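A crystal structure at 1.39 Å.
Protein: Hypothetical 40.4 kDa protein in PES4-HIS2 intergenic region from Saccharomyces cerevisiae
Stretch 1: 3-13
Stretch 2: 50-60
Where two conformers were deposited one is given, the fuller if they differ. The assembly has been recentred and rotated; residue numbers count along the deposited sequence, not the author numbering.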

# COMPACT_ATOMS: atom_id res chain seq x y z
N SER A 3 -7.67 12.21 -1.55
CA SER A 3 -6.96 10.95 -1.87
C SER A 3 -7.34 9.99 -0.72
O SER A 3 -7.40 10.38 0.46
N PRO A 4 -7.62 8.74 -1.03
CA PRO A 4 -7.91 7.75 -0.02
C PRO A 4 -6.65 7.42 0.77
O PRO A 4 -5.53 7.60 0.29
N LYS A 5 -6.83 7.08 2.07
CA LYS A 5 -5.77 6.54 2.96
C LYS A 5 -6.18 5.10 3.34
O LYS A 5 -7.37 4.75 3.27
N ALA A 6 -5.19 4.27 3.69
CA ALA A 6 -5.44 2.94 4.16
C ALA A 6 -4.43 2.55 5.20
O ALA A 6 -3.29 2.98 5.14
N VAL A 7 -4.87 1.76 6.18
CA VAL A 7 -4.00 1.24 7.24
C VAL A 7 -3.49 -0.14 6.83
O VAL A 7 -4.27 -0.97 6.36
N ALA A 8 -2.21 -0.43 7.03
CA ALA A 8 -1.65 -1.76 6.76
C ALA A 8 -2.02 -2.76 7.84
O ALA A 8 -1.81 -2.49 9.03
N LEU A 9 -2.67 -3.83 7.42
CA LEU A 9 -3.08 -4.91 8.28
C LEU A 9 -1.95 -5.88 8.53
O LEU A 9 -1.90 -6.55 9.55
N TYR A 10 -1.09 -6.03 7.53
CA TYR A 10 0.15 -6.83 7.62
C TYR A 10 1.26 -6.01 6.98
O TYR A 10 1.02 -5.12 6.15
N SER A 11 2.47 -6.28 7.45
CA SER A 11 3.67 -5.73 6.83
C SER A 11 3.92 -6.27 5.44
O SER A 11 3.50 -7.38 5.10
N PHE A 12 4.58 -5.47 4.62
CA PHE A 12 4.94 -5.91 3.27
C PHE A 12 6.40 -5.52 3.08
O PHE A 12 6.75 -4.34 3.13
N ALA A 13 7.26 -6.50 2.81
CA ALA A 13 8.69 -6.23 2.70
C ALA A 13 9.03 -5.51 1.44
O ALA A 13 10.01 -4.82 1.40
N GLY A 50 5.44 3.48 -4.48
CA GLY A 50 5.46 2.23 -5.20
C GLY A 50 4.13 1.51 -5.14
O GLY A 50 3.11 2.07 -4.72
N ILE A 51 4.17 0.27 -5.57
CA ILE A 51 2.97 -0.56 -5.63
C ILE A 51 2.99 -1.63 -4.55
O ILE A 51 4.05 -2.02 -4.02
N PHE A 52 1.83 -2.06 -4.16
CA PHE A 52 1.69 -3.02 -3.08
C PHE A 52 0.39 -3.83 -3.25
O PHE A 52 -0.56 -3.33 -3.86
N PRO A 53 0.31 -4.99 -2.60
CA PRO A 53 -0.93 -5.79 -2.66
C PRO A 53 -2.03 -5.13 -1.82
O PRO A 53 -1.89 -4.93 -0.60
N ALA A 54 -3.13 -4.80 -2.48
CA ALA A 54 -4.12 -4.01 -1.83
C ALA A 54 -4.81 -4.76 -0.73
O ALA A 54 -5.40 -4.13 0.18
N ASN A 55 -4.77 -6.08 -0.75
CA ASN A 55 -5.46 -6.83 0.30
C ASN A 55 -4.83 -6.63 1.66
O ASN A 55 -5.48 -6.84 2.68
N TYR A 56 -3.55 -6.22 1.67
CA TYR A 56 -2.85 -5.98 2.92
C TYR A 56 -3.28 -4.74 3.69
O TYR A 56 -2.78 -4.51 4.79
N VAL A 57 -4.14 -3.91 3.09
CA VAL A 57 -4.56 -2.66 3.72
C VAL A 57 -6.06 -2.54 3.86
O VAL A 57 -6.81 -3.28 3.17
N GLU A 58 -6.49 -1.69 4.81
CA GLU A 58 -7.90 -1.44 5.05
C GLU A 58 -8.12 0.06 4.84
O GLU A 58 -7.50 0.87 5.47
N LEU A 59 -8.99 0.41 3.92
CA LEU A 59 -9.29 1.81 3.65
C LEU A 59 -9.90 2.46 4.87
O LEU A 59 -10.72 1.85 5.56
N VAL A 60 -9.43 3.68 5.14
CA VAL A 60 -9.95 4.47 6.24
C VAL A 60 -11.20 5.18 5.72
O VAL A 60 -11.22 5.69 4.58
OXT VAL A 60 -12.17 5.24 6.47

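Strand 5-8 pairs antiparallel with strand 57-59, and the chain on from Ala8 then runs past the 3-10 segment 54-56. The two stretches bury 718 Å² between them, both sides summed. Tyr56, Phe12 and Leu9 have the most area covered.

Tyr56 contributes most. Its chi1 is m (-72°), with chi2 at 27°. The CA-to-CB bond points sideways, but the end of the side chain comes nearer to stretch 1. Ser11 O lies at the ring edge, near its plane, 3.4 Å from Tyr56 CE2. Tyr10 CB is 4.2 Å from Tyr56 CD2, and Phe12 CB is 3.9 Å from the same CD2 atom. The backbone of Tyr56 also takes part: Leu9 N donates to Tyr56 O at 2.7 Å. This bond continues the ladder beyond the strand pairing.

Phe12 points toward stretch 2, with chi1 t (175°) and chi2 50°. Pro53 covers one face of its ring. Pro53 CD sits 3.6 Å from the Phe12 ring centroid and 8° off the normal, a CH-pi contact. Ile51 O approaches the ring edge, 3.8 Å from Phe12 CE2. The same CE2 of Phe12 lies 3.9 Å from Phe52 CB. The Phe12 and Tyr56 rings form an oblique pair, with centroids 5.8 Å apart and planes at 85°.

Leu9 also points toward stretch 2, with chi1 m and chi2 t. It is exposed, yet its two methyls reach different neighbours. Leu9 CD1 is 4.2 Å from Asn55 O, and Leu9 CD2 is 3.9 Å from Glu58 OE1. Glu58 is t at chi1 and chi2.

Within the sheet, Ala6, Ala8, Val57 and Leu59 share one face. Ala6 CB fits 3.4 Å from Val57 CG2 (chi1 m). Leu59, m then t, brings its CD2 to 4.2 Å from Ala6 CB and 4.0 Å from Pro4 CB. Val7 and Glu58 lie on the other face. Val7 is t, and its CG2 meets CG2 of Val60, also t, at 3.8 Å.

The polar partners across the sheet are backbone groups. Val7 N donates to Glu58 O at 2.9 Å, and Glu58 N returns a bond to Val7 O at 2.8 Å. Val60 N donates to Lys5 O at 3.0 Å. Water 1 bridges Lys5 and Val60: it accepts from Lys5 N at 3.1 Å and donates to Val60 O at 2.6 Å. The end of the Lys5 side chain leads away from stretch 2, and its NZ donates to Ser3 O at 2.7 Å.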

# COMPACT_ATOMS: atom_id res chain seq x y z
CB SER A 3 -5.43 11.22 -2.06
OG SER A 3 -4.58 10.12 -1.73
CB PRO A 4 -8.39 6.53 -0.83
CG PRO A 4 -8.25 6.87 -2.24
CD PRO A 4 -7.66 8.18 -2.39
CB LYS A 5 -5.59 7.36 4.24
CG LYS A 5 -4.65 8.56 4.08
CD LYS A 5 -5.12 9.63 3.13
CE LYS A 5 -6.44 10.30 3.59
NZ LYS A 5 -6.78 11.53 2.79
CB ALA A 6 -5.40 1.94 2.98
CB VAL A 7 -4.79 1.13 8.59
CG1 VAL A 7 -3.97 0.49 9.66
CG2 VAL A 7 -5.29 2.50 9.06
CB ALA A 8 -0.14 -1.68 6.66
CB LEU A 9 -4.25 -5.64 7.66
CG LEU A 9 -5.52 -4.86 7.41
CD1 LEU A 9 -6.53 -5.65 6.55
CD2 LEU A 9 -6.11 -4.37 8.70
CB TYR A 10 -0.04 -8.17 6.85
CG TYR A 10 -0.67 -9.33 7.59
CD1 TYR A 10 -0.49 -9.54 8.93
CD2 TYR A 10 -1.45 -10.25 6.89
CE1 TYR A 10 -1.00 -10.63 9.55
CE2 TYR A 10 -1.96 -11.35 7.49
CZ TYR A 10 -1.80 -11.54 8.87
OH TYR A 10 -2.26 -12.68 9.51
CB SER A 11 4.90 -5.96 7.68
OG SER A 11 4.69 -5.49 9.00
CB PHE A 12 4.04 -5.19 2.28
CG PHE A 12 4.39 -5.45 0.84
CD1 PHE A 12 4.57 -6.75 0.32
CD2 PHE A 12 4.57 -4.40 -0.02
CE1 PHE A 12 4.90 -6.96 -1.03
CE2 PHE A 12 4.88 -4.61 -1.35
CZ PHE A 12 5.07 -5.87 -1.86
CB ALA A 13 9.50 -7.52 2.79
CB ILE A 51 2.76 -1.17 -7.00
CG1 ILE A 51 3.94 -2.03 -7.43
CG2 ILE A 51 2.51 -0.06 -8.01
CD1 ILE A 51 3.64 -2.89 -8.72
CB PHE A 52 1.70 -2.32 -1.74
CG PHE A 52 0.53 -1.36 -1.55
CD1 PHE A 52 -0.61 -1.79 -0.95
CD2 PHE A 52 0.56 -0.06 -2.06
CE1 PHE A 52 -1.70 -0.95 -0.82
CE2 PHE A 52 -0.51 0.79 -1.97
CZ PHE A 52 -1.64 0.34 -1.32
CB PRO A 53 -0.53 -7.13 -2.04
CG PRO A 53 0.69 -6.85 -1.23
CD PRO A 53 1.35 -5.65 -1.81
CB ALA A 54 -5.12 -3.52 -2.81
CB ASN A 55 -5.57 -8.32 -0.05
CG ASN A 55 -4.25 -8.90 -0.45
OD1 ASN A 55 -3.69 -8.54 -1.51
ND2 ASN A 55 -3.73 -9.82 0.36
CB TYR A 56 -1.37 -5.88 2.69
CG TYR A 56 -0.56 -7.10 2.35
CD1 TYR A 56 -1.09 -8.16 1.74
CD2 TYR A 56 0.74 -7.20 2.80
CE1 TYR A 56 -0.32 -9.29 1.42
CE2 TYR A 56 1.51 -8.30 2.50
CZ TYR A 56 0.99 -9.30 1.74
OH TYR A 56 1.71 -10.45 1.44
CB VAL A 57 -4.02 -1.42 2.97
CG1 VAL A 57 -2.51 -1.54 2.76
CG2 VAL A 57 -4.77 -1.17 1.64
CB GLU A 58 -8.27 -1.84 6.45
CG GLU A 58 -9.76 -1.56 6.73
CD GLU A 58 -10.19 -1.98 8.13
OE1 GLU A 58 -9.81 -3.08 8.57
OE2 GLU A 58 -10.93 -1.22 8.78
CB LEU A 59 -10.25 1.97 2.47
CG LEU A 59 -9.57 1.71 1.13
CD1 LEU A 59 -10.70 1.42 0.11
CD2 LEU A 59 -8.82 2.83 0.66
CB VAL A 60 -8.94 5.47 6.69
CG1 VAL A 60 -9.55 6.36 7.80
CG2 VAL A 60 -7.72 4.77 7.18
O HOH W 1 -9.83 6.73 2.66